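Local structure of FHA domain-containing protein FhaA (3PO8) at residues 5-10 with 15-20; 33-38 with 90-95; 48-53 with 57-62; 67-72 with 77-82. The protein regulates cell growth and peptidoglycan synthesis in Mycobacterium tuberculosis by binding MviN, using this phosphothreonine-recognising FHA domain to hold phosphorylated MviN and PknB. One frame throughout, in Å; residues are numbered along the deposited sequence.

Interaction 1 (5-10 with 15-20)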
loop_
_atom_site.group_PDB
_atom_site.type_symbol
_atom_site.label_atom_id
_atom_site.label_comp_id
_atom_site.label_asym_id
_atom_site.label_seq_id
_atom_site.Cartn_x
_atom_site.Cartn_y
_atom_site.Cartn_z
ATOM N N SER A 5 -2.396 -1.703 14.338
ATOM C CA SER A 5 -3.098 -1.536 13.100
ATOM C C SER A 5 -2.273 -0.657 12.190
ATOM O O SER A 5 -1.457 0.135 12.619
ATOM C CB SER A 5 -4.459 -0.918 13.353
ATOM O OG SER A 5 -5.106 -0.639 12.129
ATOM N N VAL A 6 -2.501 -0.815 10.900
ATOM C CA VAL A 6 -1.767 -0.060 9.902
ATOM C C VAL A 6 -2.751 0.654 9.003
ATOM O O VAL A 6 -3.725 0.051 8.526
ATOM C CB VAL A 6 -0.882 -0.968 9.005
ATOM C CG1 VAL A 6 -0.201 -0.122 7.896
ATOM C CG2 VAL A 6 0.157 -1.718 9.833
ATOM N N THR A 7 -2.500 1.937 8.785
ATOM C CA THR A 7 -3.257 2.724 7.825
ATOM C C THR A 7 -2.407 3.172 6.671
ATOM O O THR A 7 -1.198 3.433 6.793
ATOM C CB THR A 7 -3.928 3.954 8.450
ATOM O OG1 THR A 7 -2.937 4.767 9.089
ATOM C CG2 THR A 7 -4.964 3.520 9.429
ATOM N N LEU A 8 -3.075 3.260 5.534
ATOM C CA LEU A 8 -2.492 3.738 4.288
ATOM C C LEU A 8 -3.263 4.998 3.948
ATOM O O LEU A 8 -4.494 4.934 3.844
ATOM C CB LEU A 8 -2.728 2.723 3.176
ATOM C CG LEU A 8 -2.273 1.274 3.393
ATOM C CD1 LEU A 8 -2.552 0.430 2.154
ATOM C CD2 LEU A 8 -0.818 1.273 3.754
ATOM N N GLN A 9 -2.597 6.125 3.793
ATOM C CA GLN A 9 -3.284 7.374 3.447
ATOM C C GLN A 9 -2.733 7.955 2.156
ATOM O O GLN A 9 -1.515 8.162 2.030
ATOM C CB GLN A 9 -3.138 8.413 4.563
ATOM C CG GLN A 9 -3.818 9.722 4.242
ATOM C CD GLN A 9 -3.968 10.606 5.436
ATOM O OE1 GLN A 9 -3.024 10.801 6.194
ATOM N NE2 GLN A 9 -5.157 11.177 5.606
ATOM N N LEU A 10 -3.611 8.187 1.176
ATOM C CA LEU A 10 -3.205 8.798 -0.082
ATOM C C LEU A 10 -2.805 10.230 0.179
ATOM O O LEU A 10 -3.503 10.963 0.897
ATOM C CB LEU A 10 -4.343 8.763 -1.097
ATOM C CG LEU A 10 -4.429 7.591 -2.043
ATOM C CD1 LEU A 10 -5.714 7.693 -2.847
ATOM C CD2 LEU A 10 -3.229 7.569 -2.964
ATOM N N GLY A 15 -6.979 12.978 1.338
ATOM C CA GLY A 15 -6.795 12.294 2.610
ATOM C C GLY A 15 -7.325 10.880 2.678
ATOM O O GLY A 15 -7.352 10.301 3.742
ATOM N N ARG A 16 -7.745 10.302 1.555
ATOM C CA ARG A 16 -8.392 8.993 1.568
ATOM C C ARG A 16 -7.493 7.912 2.180
ATOM O O ARG A 16 -6.317 7.803 1.838
ATOM C CB ARG A 16 -8.803 8.576 0.155
ATOM C CG ARG A 16 -9.705 7.393 0.114
ATOM C CD ARG A 16 -10.512 7.334 -1.186
ATOM N NE ARG A 16 -9.666 7.254 -2.359
ATOM C CZ ARG A 16 -9.377 6.143 -3.028
ATOM N NH1 ARG A 16 -9.875 4.969 -2.648
ATOM N NH2 ARG A 16 -8.617 6.217 -4.114
ATOM N N THR A 17 -8.097 7.094 3.038
ATOM C CA THR A 17 -7.385 6.177 3.911
ATOM C C THR A 17 -7.953 4.769 3.811
ATOM O O THR A 17 -9.140 4.574 3.627
ATOM C CB THR A 17 -7.481 6.685 5.365
ATOM O OG1 THR A 17 -6.772 7.935 5.464
ATOM C CG2 THR A 17 -6.901 5.714 6.361
ATOM N N TYR A 18 -7.061 3.787 3.936
ATOM C CA TYR A 18 -7.416 2.394 4.004
ATOM C C TYR A 18 -6.704 1.748 5.182
ATOM O O TYR A 18 -5.492 1.975 5.385
ATOM C CB TYR A 18 -7.003 1.710 2.709
ATOM C CG TYR A 18 -7.245 0.228 2.721
ATOM C CD1 TYR A 18 -8.520 -0.284 2.569
ATOM C CD2 TYR A 18 -6.208 -0.655 2.910
ATOM C CE1 TYR A 18 -8.742 -1.659 2.584
ATOM C CE2 TYR A 18 -6.415 -2.035 2.940
ATOM C CZ TYR A 18 -7.679 -2.526 2.770
ATOM O OH TYR A 18 -7.940 -3.884 2.791
ATOM N N GLN A 19 -7.447 0.981 5.959
ATOM C CA GLN A 19 -6.896 0.252 7.082
ATOM C C GLN A 19 -6.661 -1.196 6.688
ATOM O O GLN A 19 -7.570 -1.858 6.222
ATOM C CB GLN A 19 -7.824 0.339 8.289
ATOM C CG GLN A 19 -7.207 -0.233 9.542
ATOM C CD GLN A 19 -7.871 0.238 10.802
ATOM O OE1 GLN A 19 -8.488 -0.548 11.502
ATOM N NE2 GLN A 19 -7.750 1.524 11.097
ATOM N N LEU A 20 -5.449 -1.696 6.926
ATOM C CA LEU A 20 -5.140 -3.066 6.538
ATOM C C LEU A 20 -6.021 -4.038 7.287
ATOM O O LEU A 20 -6.271 -3.879 8.504
ATOM C CB LEU A 20 -3.688 -3.457 6.796
ATOM C CG LEU A 20 -2.605 -2.672 6.081
ATOM C CD1 LEU A 20 -1.256 -3.315 6.323
ATOM C CD2 LEU A 20 -2.889 -2.598 4.609
HETATM O O HOH W 1 -7.695 -1.982 13.568
HETATM O O HOH W 2 -4.681 -2.763 10.466
HETATM O O HOH W 3 -4.121 13.686 1.091
#
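A beta hairpin at one margin of the FHA beta sandwich brings 5-10 against 15-20, an antiparallel pair with 17-19 as the outermost strand of its sheet. Leu8 and Tyr18 form the hydrogen-bonded pair at its middle: Leu8 N gives to Tyr18 O at 2.7 Å and Tyr18 N returns the bond to Leu8 O at 2.8 Å. Leu20 N to Val6 O and Leu10 N to Arg16 O carry the pairing outward on either side. On the buried face Leu8 CD1 meets the edge of the Tyr18 ring at CD2, 3.9 Å away, while Leu20 reaches two side chains of strand 4-10, CD1 against Val6 CB (3.6 Å) and CD2 against Leu8 CD1. Gln9 lies on the other face. Its CG is anti to the backbone N (chi1 179°) and the extended chain carries NE2 to Gly15 O at 3.0 Å, nearly straight at 171°; Gly15 O also takes the Thr17 hydroxyl, from the same face of the peptide plane. Water 2 links Val6 N to Leu20 O. With the Gln9 amide held at both ends, NE2 by Gly15 and OE1 by Arg95, the hairpin keeps a polar outer face apart from a mostly apolar inner one, where the Tyr18 hydroxyl is bonded to Asn25.

Interaction 2 (33-38 with 90-95)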
loop_
_atom_site.group_PDB
_atom_site.type_symbol
_atom_site.label_atom_id
_atom_site.label_comp_id
_atom_site.label_asym_id
_atom_site.label_seq_id
_atom_site.Cartn_x
_atom_site.Cartn_y
_atom_site.Cartn_z
ATOM N N ALA A 33 -9.541 -4.599 -6.304
ATOM C CA ALA A 33 -8.606 -4.063 -5.315
ATOM C C ALA A 33 -9.309 -3.714 -4.038
ATOM O O ALA A 33 -10.436 -3.216 -4.065
ATOM C CB ALA A 33 -7.858 -2.807 -5.877
ATOM N N GLN A 34 -8.643 -3.977 -2.920
ATOM C CA GLN A 34 -9.119 -3.533 -1.612
ATOM C C GLN A 34 -8.976 -2.039 -1.431
ATOM O O GLN A 34 -9.793 -1.406 -0.767
ATOM C CB GLN A 34 -8.391 -4.267 -0.483
ATOM C CG GLN A 34 -8.990 -5.639 -0.129
ATOM C CD GLN A 34 -8.696 -6.721 -1.114
ATOM O OE1 GLN A 34 -7.575 -6.868 -1.610
ATOM N NE2 GLN A 34 -9.714 -7.519 -1.406
ATOM N N PHE A 35 -7.901 -1.471 -1.986
ATOM C CA PHE A 35 -7.663 -0.027 -1.989
ATOM C C PHE A 35 -7.436 0.327 -3.455
ATOM O O PHE A 35 -6.425 -0.022 -4.056
ATOM C CB PHE A 35 -6.453 0.333 -1.120
ATOM C CG PHE A 35 -6.311 1.796 -0.800
ATOM C CD1 PHE A 35 -7.401 2.652 -0.716
ATOM C CD2 PHE A 35 -5.065 2.304 -0.497
ATOM C CE1 PHE A 35 -7.228 3.998 -0.370
ATOM C CE2 PHE A 35 -4.893 3.631 -0.135
ATOM C CZ PHE A 35 -5.979 4.471 -0.081
ATOM N N ARG A 36 -8.438 0.973 -4.030
ATOM C CA ARG A 36 -8.523 1.194 -5.466
ATOM C C ARG A 36 -8.111 2.624 -5.797
ATOM O O ARG A 36 -8.653 3.571 -5.222
ATOM C CB ARG A 36 -9.941 0.895 -5.944
ATOM C CG ARG A 36 -10.104 0.924 -7.444
ATOM C CD ARG A 36 -11.537 0.652 -7.799
ATOM N NE ARG A 36 -11.733 0.528 -9.233
ATOM C CZ ARG A 36 -12.897 0.256 -9.796
ATOM N NH1 ARG A 36 -13.948 0.035 -9.050
ATOM N NH2 ARG A 36 -12.984 0.173 -11.112
ATOM N N LEU A 37 -7.147 2.783 -6.706
ATOM C CA LEU A 37 -6.569 4.099 -7.038
ATOM C C LEU A 37 -6.932 4.520 -8.466
ATOM O O LEU A 37 -6.712 3.761 -9.405
ATOM C CB LEU A 37 -5.044 4.091 -6.897
ATOM C CG LEU A 37 -4.463 3.645 -5.564
ATOM C CD1 LEU A 37 -2.965 3.900 -5.463
ATOM C CD2 LEU A 37 -5.156 4.269 -4.407
ATOM N N PRO A 38 -7.419 5.762 -8.628
ATOM C CA PRO A 38 -7.796 6.313 -9.914
ATOM C C PRO A 38 -6.575 6.922 -10.615
ATOM O O PRO A 38 -6.414 8.138 -10.686
ATOM C CB PRO A 38 -8.811 7.370 -9.529
ATOM C CG PRO A 38 -8.317 7.872 -8.275
ATOM C CD PRO A 38 -7.840 6.668 -7.550
ATOM N N SER A 90 0.859 8.210 -7.694
ATOM C CA SER A 90 0.278 8.231 -6.370
ATOM C C SER A 90 1.326 8.023 -5.275
ATOM O O SER A 90 2.355 7.362 -5.487
ATOM C CB SER A 90 -0.776 7.130 -6.242
ATOM O OG SER A 90 -1.853 7.308 -7.143
ATOM N N GLU A 91 1.035 8.556 -4.093
ATOM C CA GLU A 91 1.896 8.428 -2.921
ATOM C C GLU A 91 1.031 8.026 -1.758
ATOM O O GLU A 91 0.009 8.649 -1.502
ATOM C CB GLU A 91 2.602 9.752 -2.599
ATOM C CG GLU A 91 3.384 10.341 -3.752
ATOM C CD GLU A 91 4.305 11.474 -3.305
ATOM O OE1 GLU A 91 4.131 11.980 -2.167
ATOM O OE2 GLU A 91 5.203 11.857 -4.092
ATOM N N ILE A 92 1.449 6.980 -1.053
ATOM C CA ILE A 92 0.724 6.471 0.101
ATOM C C ILE A 92 1.604 6.487 1.333
ATOM O O ILE A 92 2.696 5.925 1.331
ATOM C CB ILE A 92 0.258 5.057 -0.158
ATOM C CG1 ILE A 92 -0.791 5.055 -1.270
ATOM C CG2 ILE A 92 -0.301 4.431 1.113
ATOM C CD1 ILE A 92 -1.174 3.685 -1.789
ATOM N N ILE A 93 1.129 7.125 2.391
ATOM C CA ILE A 93 1.835 7.186 3.664
ATOM C C ILE A 93 1.351 6.067 4.571
ATOM O O ILE A 93 0.148 5.892 4.779
ATOM C CB ILE A 93 1.595 8.542 4.373
ATOM C CG1 ILE A 93 1.969 9.706 3.431
ATOM C CG2 ILE A 93 2.394 8.626 5.663
ATOM C CD1 ILE A 93 1.438 11.061 3.846
ATOM N N VAL A 94 2.290 5.304 5.102
ATOM C CA VAL A 94 1.990 4.150 5.935
ATOM C C VAL A 94 2.180 4.566 7.387
ATOM O O VAL A 94 3.224 5.110 7.733
ATOM C CB VAL A 94 2.949 2.984 5.631
ATOM C CG1 VAL A 94 2.679 1.814 6.571
ATOM C CG2 VAL A 94 2.818 2.563 4.189
ATOM N N ARG A 95 1.190 4.342 8.232
ATOM C CA ARG A 95 1.346 4.626 9.654
ATOM C C ARG A 95 0.903 3.425 10.471
ATOM O O ARG A 95 -0.038 2.739 10.105
ATOM C CB ARG A 95 0.488 5.828 10.024
ATOM C CG ARG A 95 1.019 7.149 9.553
ATOM C CD ARG A 95 0.079 8.278 9.944
ATOM N NE ARG A 95 0.380 9.531 9.242
ATOM C CZ ARG A 95 -0.205 9.933 8.112
ATOM N NH1 ARG A 95 -1.149 9.193 7.509
ATOM N NH2 ARG A 95 0.152 11.102 7.580
#
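The Phe35 ring meets Ile92 through CE2, 4.1 Å from Ile92 CD1, the methyl approaching obliquely. The two side chains run antiparallel past one another. Chi1 of Phe35 is -167°, which sets CG anti to the backbone N and sends the ring inward from strand 35-36. Tyr18 meets this ring too, their planes at about 15°, and Ile27 lies against it.

Here the two sheets of the FHA beta sandwich face each other: 35-36 is an edge strand of the mixed sheet, 90-98 an inner strand of the antiparallel one, and these side chains occupy the layer between them. No hydrogen bond passes between the segments.

Two residues further on, Leu37 uses both of its branches. CD2 sits 4.2 Å above the plane of the Phe35 ring, over its centre, while CD1 goes across to strand 90-98. There it is 4.1 Å from Ile92 CD1, the same methyl that touches Phe35, carried at the end of a chain extended at chi2 (170°). Leu10, Leu87 and Ile27 pack round this group of methyls. Leu37 CD1 also lies against Ser90, 4.0 Å from both its CB and its OG. The Ser90 hydroxyl is hydrogen-bonded to Asp39, just beyond Pro38.

Interaction 3 (48-53 with 57-62)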
loop_
_atom_site.group_PDB
_atom_site.type_symbol
_atom_site.label_atom_id
_atom_site.label_comp_id
_atom_site.label_asym_id
_atom_site.label_seq_id
_atom_site.Cartn_x
_atom_site.Cartn_y
_atom_site.Cartn_z
ATOM N N GLU A 48 0.479 -6.006 -3.290
ATOM C CA GLU A 48 -0.235 -6.562 -2.171
ATOM C C GLU A 48 0.476 -6.214 -0.900
ATOM O O GLU A 48 1.687 -6.127 -0.875
ATOM C CB GLU A 48 -0.369 -8.077 -2.325
ATOM C CG GLU A 48 0.796 -8.917 -1.967
ATOM C CD GLU A 48 0.440 -10.411 -1.763
ATOM O OE1 GLU A 48 -0.735 -10.773 -1.438
ATOM O OE2 GLU A 48 1.379 -11.209 -1.922
ATOM N N ILE A 49 -0.284 -6.000 0.159
ATOM C CA ILE A 49 0.278 -5.885 1.493
ATOM C C ILE A 49 -0.338 -7.001 2.308
ATOM O O ILE A 49 -1.560 -7.084 2.431
ATOM C CB ILE A 49 0.045 -4.539 2.159
ATOM C CG1 ILE A 49 0.714 -3.434 1.335
ATOM C CG2 ILE A 49 0.641 -4.545 3.557
ATOM C CD1 ILE A 49 0.364 -1.996 1.693
ATOM N N ARG A 50 0.521 -7.860 2.840
ATOM C CA ARG A 50 0.125 -8.991 3.660
ATOM C C ARG A 50 0.273 -8.624 5.120
ATOM O O ARG A 50 1.342 -8.224 5.525
ATOM C CB ARG A 50 0.977 -10.189 3.294
ATOM C CG ARG A 50 0.754 -10.571 1.822
ATOM C CD ARG A 50 1.328 -11.920 1.428
ATOM N NE ARG A 50 2.730 -12.050 1.771
ATOM C CZ ARG A 50 3.755 -11.835 0.947
ATOM N NH1 ARG A 50 3.570 -11.447 -0.298
ATOM N NH2 ARG A 50 4.990 -11.996 1.393
ATOM N N TRP A 51 -0.805 -8.760 5.886
ATOM C CA TRP A 51 -0.829 -8.315 7.272
ATOM C C TRP A 51 -1.275 -9.440 8.196
ATOM O O TRP A 51 -2.289 -10.065 7.957
ATOM C CB TRP A 51 -1.808 -7.150 7.375
ATOM C CG TRP A 51 -2.031 -6.590 8.742
ATOM C CD1 TRP A 51 -3.224 -6.511 9.393
ATOM C CD2 TRP A 51 -1.063 -5.985 9.608
ATOM N NE1 TRP A 51 -3.054 -5.913 10.613
ATOM C CE2 TRP A 51 -1.741 -5.561 10.758
ATOM C CE3 TRP A 51 0.323 -5.765 9.525
ATOM C CZ2 TRP A 51 -1.085 -4.955 11.823
ATOM C CZ3 TRP A 51 0.968 -5.131 10.571
ATOM C CH2 TRP A 51 0.260 -4.740 11.711
ATOM N N ASP A 52 -0.533 -9.678 9.270
ATOM C CA ASP A 52 -0.925 -10.707 10.237
ATOM C C ASP A 52 -1.158 -10.111 11.614
ATOM O O ASP A 52 -1.084 -10.830 12.610
ATOM C CB ASP A 52 0.164 -11.761 10.347
ATOM C CG ASP A 52 1.388 -11.248 11.092
ATOM O OD1 ASP A 52 1.573 -10.005 11.140
ATOM O OD2 ASP A 52 2.161 -12.081 11.624
ATOM N N GLY A 53 -1.424 -8.815 11.693
ATOM C CA GLY A 53 -1.559 -8.120 12.977
ATOM C C GLY A 53 -0.274 -7.624 13.630
ATOM O O GLY A 53 -0.312 -6.938 14.662
ATOM N N LEU A 57 3.948 -6.946 5.132
ATOM C CA LEU A 57 4.854 -7.246 4.030
ATOM C C LEU A 57 4.244 -6.790 2.720
ATOM O O LEU A 57 3.173 -7.265 2.302
ATOM C CB LEU A 57 5.141 -8.731 3.954
ATOM C CG LEU A 57 5.776 -9.332 5.181
ATOM C CD1 LEU A 57 5.944 -10.806 4.919
ATOM C CD2 LEU A 57 7.114 -8.693 5.477
ATOM N N LEU A 58 4.923 -5.885 2.052
ATOM C CA LEU A 58 4.513 -5.392 0.750
ATOM C C LEU A 58 5.164 -6.190 -0.372
ATOM O O LEU A 58 6.334 -6.507 -0.314
ATOM C CB LEU A 58 4.871 -3.904 0.634
ATOM C CG LEU A 58 4.564 -3.214 -0.695
ATOM C CD1 LEU A 58 4.194 -1.742 -0.426
ATOM C CD2 LEU A 58 5.719 -3.338 -1.686
ATOM N N ALA A 59 4.432 -6.485 -1.427
ATOM C CA ALA A 59 4.975 -7.160 -2.599
ATOM C C ALA A 59 4.433 -6.525 -3.870
ATOM O O ALA A 59 3.214 -6.424 -4.046
ATOM C CB ALA A 59 4.628 -8.635 -2.566
ATOM N N ASP A 60 5.311 -6.099 -4.772
ATOM C CA ASP A 60 4.912 -5.658 -6.081
ATOM C C ASP A 60 4.403 -6.860 -6.847
ATOM O O ASP A 60 5.023 -7.911 -6.809
ATOM C CB ASP A 60 6.104 -5.044 -6.810
ATOM C CG ASP A 60 5.725 -4.544 -8.186
ATOM O OD1 ASP A 60 5.861 -5.322 -9.154
ATOM O OD2 ASP A 60 5.249 -3.392 -8.297
ATOM N N LEU A 61 3.274 -6.719 -7.522
ATOM C CA LEU A 61 2.646 -7.839 -8.239
ATOM C C LEU A 61 2.976 -7.789 -9.712
ATOM O O LEU A 61 2.070 -7.746 -10.542
ATOM C CB LEU A 61 1.128 -7.820 -8.032
ATOM C CG LEU A 61 0.653 -8.013 -6.597
ATOM C CD1 LEU A 61 -0.831 -7.811 -6.448
ATOM C CD2 LEU A 61 1.063 -9.409 -6.113
ATOM N N ASN A 62 4.274 -7.769 -10.024
ATOM C CA ASN A 62 4.743 -7.704 -11.404
ATOM C C ASN A 62 4.057 -6.557 -12.127
ATOM O O ASN A 62 3.566 -6.706 -13.260
ATOM C CB ASN A 62 4.473 -9.036 -12.103
ATOM C CG ASN A 62 5.169 -9.140 -13.439
ATOM O OD1 ASN A 62 6.181 -8.472 -13.684
ATOM N ND2 ASN A 62 4.640 -9.989 -14.310
#
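Leu57 faces Arg50 as an antiparallel hydrogen-bonded pair. Arg50 N gives to Leu57 O at 2.8 Å, nearly straight at 173°, and Leu57 N gives to Arg50 O at 2.9 Å. The two side chains meet above these bonds, where Leu57 CD1 comes obliquely to the guanidinium, 3.8 Å from Arg50 NH2. That nitrogen also forms a salt bridge with Glu76.

Leu58 lies on the opposite face, with Ile49 as its non-hydrogen-bonded partner. Its CB is 4.2 Å from Ile49 CG1, and both side chains are buried. Strands 47-51 and 56-60 make a beta hairpin in the mixed sheet of the FHA sandwich, so Ile49 and Leu58 look into the core while Glu48, Arg50 and Leu57 line the outer side.

Ala59 closes the next hydrogen-bonded pair, its N bonded to Glu48 O and its O to Glu48 N. The small CB has the long chains of strand 47-51 passing over it, Glu48 CG at 3.9 Å and Arg50 NH1 at 3.8 Å. Over this methyl the two charged groups join: Arg50 NH1 forms a salt bridge with Glu48 OE2 at 2.7 Å. The carboxylate carbon lies in the guanidinium plane, at its edge, but the nitrogen meets OE2 from above the carboxylate plane. Glu48 chi1 of 80° places CG between the backbone N and the carbonyl carbon, and Ser24 takes the other oxygen, OE1.

Beyond the strand, Leu61 bends back so that CD1 lies 3.9 Å from Glu48 N, beside the start of the pairing.

Interaction 4 (67-72 with 77-82)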
loop_
_atom_site.group_PDB
_atom_site.type_symbol
_atom_site.label_atom_id
_atom_site.label_comp_id
_atom_site.label_asym_id
_atom_site.label_seq_id
_atom_site.Cartn_x
_atom_site.Cartn_y
_atom_site.Cartn_z
ATOM N N THR A 67 6.991 -0.354 -8.152
ATOM C CA THR A 67 6.645 0.224 -6.867
ATOM C C THR A 67 7.933 0.664 -6.200
ATOM O O THR A 67 8.941 -0.012 -6.293
ATOM C CB THR A 67 5.909 -0.807 -5.970
ATOM O OG1 THR A 67 4.727 -1.254 -6.633
ATOM C CG2 THR A 67 5.540 -0.225 -4.625
ATOM N N THR A 68 7.902 1.795 -5.511
ATOM C CA THR A 68 9.008 2.175 -4.633
ATOM C C THR A 68 8.524 2.424 -3.224
ATOM O O THR A 68 7.371 2.763 -2.989
ATOM C CB THR A 68 9.786 3.424 -5.083
ATOM O OG1 THR A 68 8.952 4.577 -5.006
ATOM C CG2 THR A 68 10.253 3.288 -6.501
ATOM N N VAL A 69 9.418 2.195 -2.283
ATOM C CA VAL A 69 9.180 2.578 -0.893
ATOM C C VAL A 69 10.352 3.442 -0.465
ATOM O O VAL A 69 11.508 3.051 -0.633
ATOM C CB VAL A 69 8.999 1.379 0.064
ATOM C CG1 VAL A 69 8.683 1.872 1.508
ATOM C CG2 VAL A 69 7.914 0.456 -0.432
ATOM N N ASN A 70 10.031 4.637 0.035
ATOM C CA ASN A 70 11.047 5.619 0.417
ATOM C C ASN A 70 12.006 5.837 -0.738
ATOM O O ASN A 70 13.228 5.908 -0.547
ATOM C CB ASN A 70 11.758 5.198 1.694
ATOM C CG ASN A 70 10.798 5.054 2.865
ATOM O OD1 ASN A 70 9.711 5.644 2.879
ATOM N ND2 ASN A 70 11.199 4.286 3.858
ATOM N N ASN A 71 11.424 5.906 -1.945
ATOM C CA ASN A 71 12.118 6.106 -3.213
ATOM C C ASN A 71 13.119 5.017 -3.585
ATOM O O ASN A 71 14.035 5.262 -4.371
ATOM C CB ASN A 71 12.782 7.487 -3.243
ATOM C CG ASN A 71 11.764 8.639 -3.250
ATOM O OD1 ASN A 71 10.767 8.596 -3.989
ATOM N ND2 ASN A 71 12.011 9.643 -2.434
ATOM N N ALA A 72 12.953 3.827 -3.010
ATOM C CA ALA A 72 13.775 2.656 -3.330
ATOM C C ALA A 72 12.921 1.675 -4.117
ATOM O O ALA A 72 11.808 1.403 -3.724
ATOM C CB ALA A 72 14.233 2.001 -2.049
ATOM N N TRP A 77 9.028 -5.917 0.570
ATOM C CA TRP A 77 9.508 -4.919 1.525
ATOM C C TRP A 77 8.746 -5.051 2.815
ATOM O O TRP A 77 7.536 -5.206 2.780
ATOM C CB TRP A 77 9.299 -3.534 0.934
ATOM C CG TRP A 77 9.715 -2.395 1.794
ATOM C CD1 TRP A 77 9.010 -1.842 2.808
ATOM C CD2 TRP A 77 10.945 -1.676 1.723
ATOM N NE1 TRP A 77 9.712 -0.810 3.374
ATOM C CE2 TRP A 77 10.912 -0.692 2.732
ATOM C CE3 TRP A 77 12.073 -1.765 0.906
ATOM C CZ2 TRP A 77 11.950 0.211 2.916
ATOM C CZ3 TRP A 77 13.101 -0.876 1.108
ATOM C CH2 TRP A 77 13.030 0.093 2.106
ATOM N N GLN A 78 9.424 -5.020 3.953
ATOM C CA GLN A 78 8.733 -5.020 5.227
ATOM C C GLN A 78 8.490 -3.590 5.646
ATOM O O GLN A 78 9.446 -2.845 5.825
ATOM C CB GLN A 78 9.534 -5.762 6.276
ATOM C CG GLN A 78 8.812 -5.824 7.608
ATOM C CD GLN A 78 9.432 -6.733 8.590
ATOM O OE1 GLN A 78 9.832 -7.846 8.241
ATOM N NE2 GLN A 78 9.476 -6.306 9.850
ATOM N N LEU A 79 7.222 -3.214 5.771
ATOM C CA LEU A 79 6.860 -1.837 6.000
ATOM C C LEU A 79 7.121 -1.456 7.445
ATOM O O LEU A 79 6.989 -2.276 8.361
ATOM C CB LEU A 79 5.396 -1.605 5.629
ATOM C CG LEU A 79 5.043 -1.629 4.156
ATOM C CD1 LEU A 79 3.579 -1.744 3.977
ATOM C CD2 LEU A 79 5.539 -0.365 3.429
ATOM N N ALA A 80 7.456 -0.188 7.633
ATOM C CA ALA A 80 7.589 0.447 8.945
ATOM C C ALA A 80 6.784 1.730 8.962
ATOM O O ALA A 80 6.530 2.338 7.932
ATOM C CB ALA A 80 9.040 0.781 9.253
ATOM N N ASP A 81 6.446 2.175 10.175
ATOM C CA ASP A 81 5.741 3.427 10.356
ATOM C C ASP A 81 6.493 4.547 9.627
ATOM O O ASP A 81 7.728 4.664 9.747
ATOM C CB ASP A 81 5.657 3.713 11.852
ATOM C CG ASP A 81 4.876 4.953 12.178
ATOM O OD1 ASP A 81 3.711 5.074 11.799
ATOM O OD2 ASP A 81 5.435 5.814 12.884
ATOM N N GLY A 82 5.759 5.322 8.825
ATOM C CA GLY A 82 6.308 6.444 8.111
ATOM C C GLY A 82 6.773 6.159 6.706
ATOM O O GLY A 82 7.184 7.086 6.008
#
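Val69 is the bump here, and the indole of Trp77 the flat surface it sits on. The valine lies over one face of the rings: CB is 3.8 Å above the plane, over the centre of the bicycle, and both methyls stand over the five-membered ring, CG1 toward the NE1–CE2 bond and CG2 toward CG. CG1 is 3.4 Å from Trp77 NE1 and 3.8 Å from the five-membered ring centroid, 27° off the ring normal, a CH-pi contact. CG2 sits slightly higher, 4.0 Å from Trp77 CG. Trp77 CG is anti to the backbone N (chi1 179°), which swings the indole from strand 76-78 across to the valine.

Ala72 and Asn70 flank the six-membered ring. Ala72 CB comes obliquely to Trp77 CZ3, 4.4 Å away, and Asn70 ND2 approaches CZ2, also obliquely, at 4.2 Å. Leu79 CD2 lies 4.3 Å from Val69 CG1, reaching the valine beyond the ring.

No hydrogen bond crosses between the segments, and the polar groups turn to Asp83 and the start of strand 84-87. Trp77 NE1 and Asn70 ND2 both bond to Asp83, one to each carboxylate oxygen, and Asn70 OD1 bonds to the N of Val84; these bonds pin the indole and the asparagine.

Residues 69-72 form a type I' beta turn, closed by Val69 N to Ala72 O and Ala72 N to Val69 O. Such a tight two-residue turn is typical of a beta hairpin, here 68-69 with 72-73; the Trp77 indole packs on Val69 beside it, joining the antiparallel sheet (68-69) of the FHA sandwich to the mixed one (76-78).

How the interactions relate
Along the chain interaction 1 closes first, interaction 2 then opens and spans interactions 3 and 4, and interaction 3 precedes interaction 4. Interactions 1 and 3 are hairpins in opposite sheets of the FHA sandwich, centres about 14 Å apart, and they meet through the core where Leu20 CD1 packs on Ile49 CG2 at 3.6 Å. Interaction 2 crosses between the sheets; its centre is about 7 Å from that of interaction 1, and its strand 90-98 lies next to strand 4-10 of interaction 1 in one sheet. Interaction 4 adjoins interaction 3 through paired strands 56-60 and 76-78, and interaction 2 through Gly82 and Val94. Together they tie both sheets into one compact phosphopeptide-binding domain.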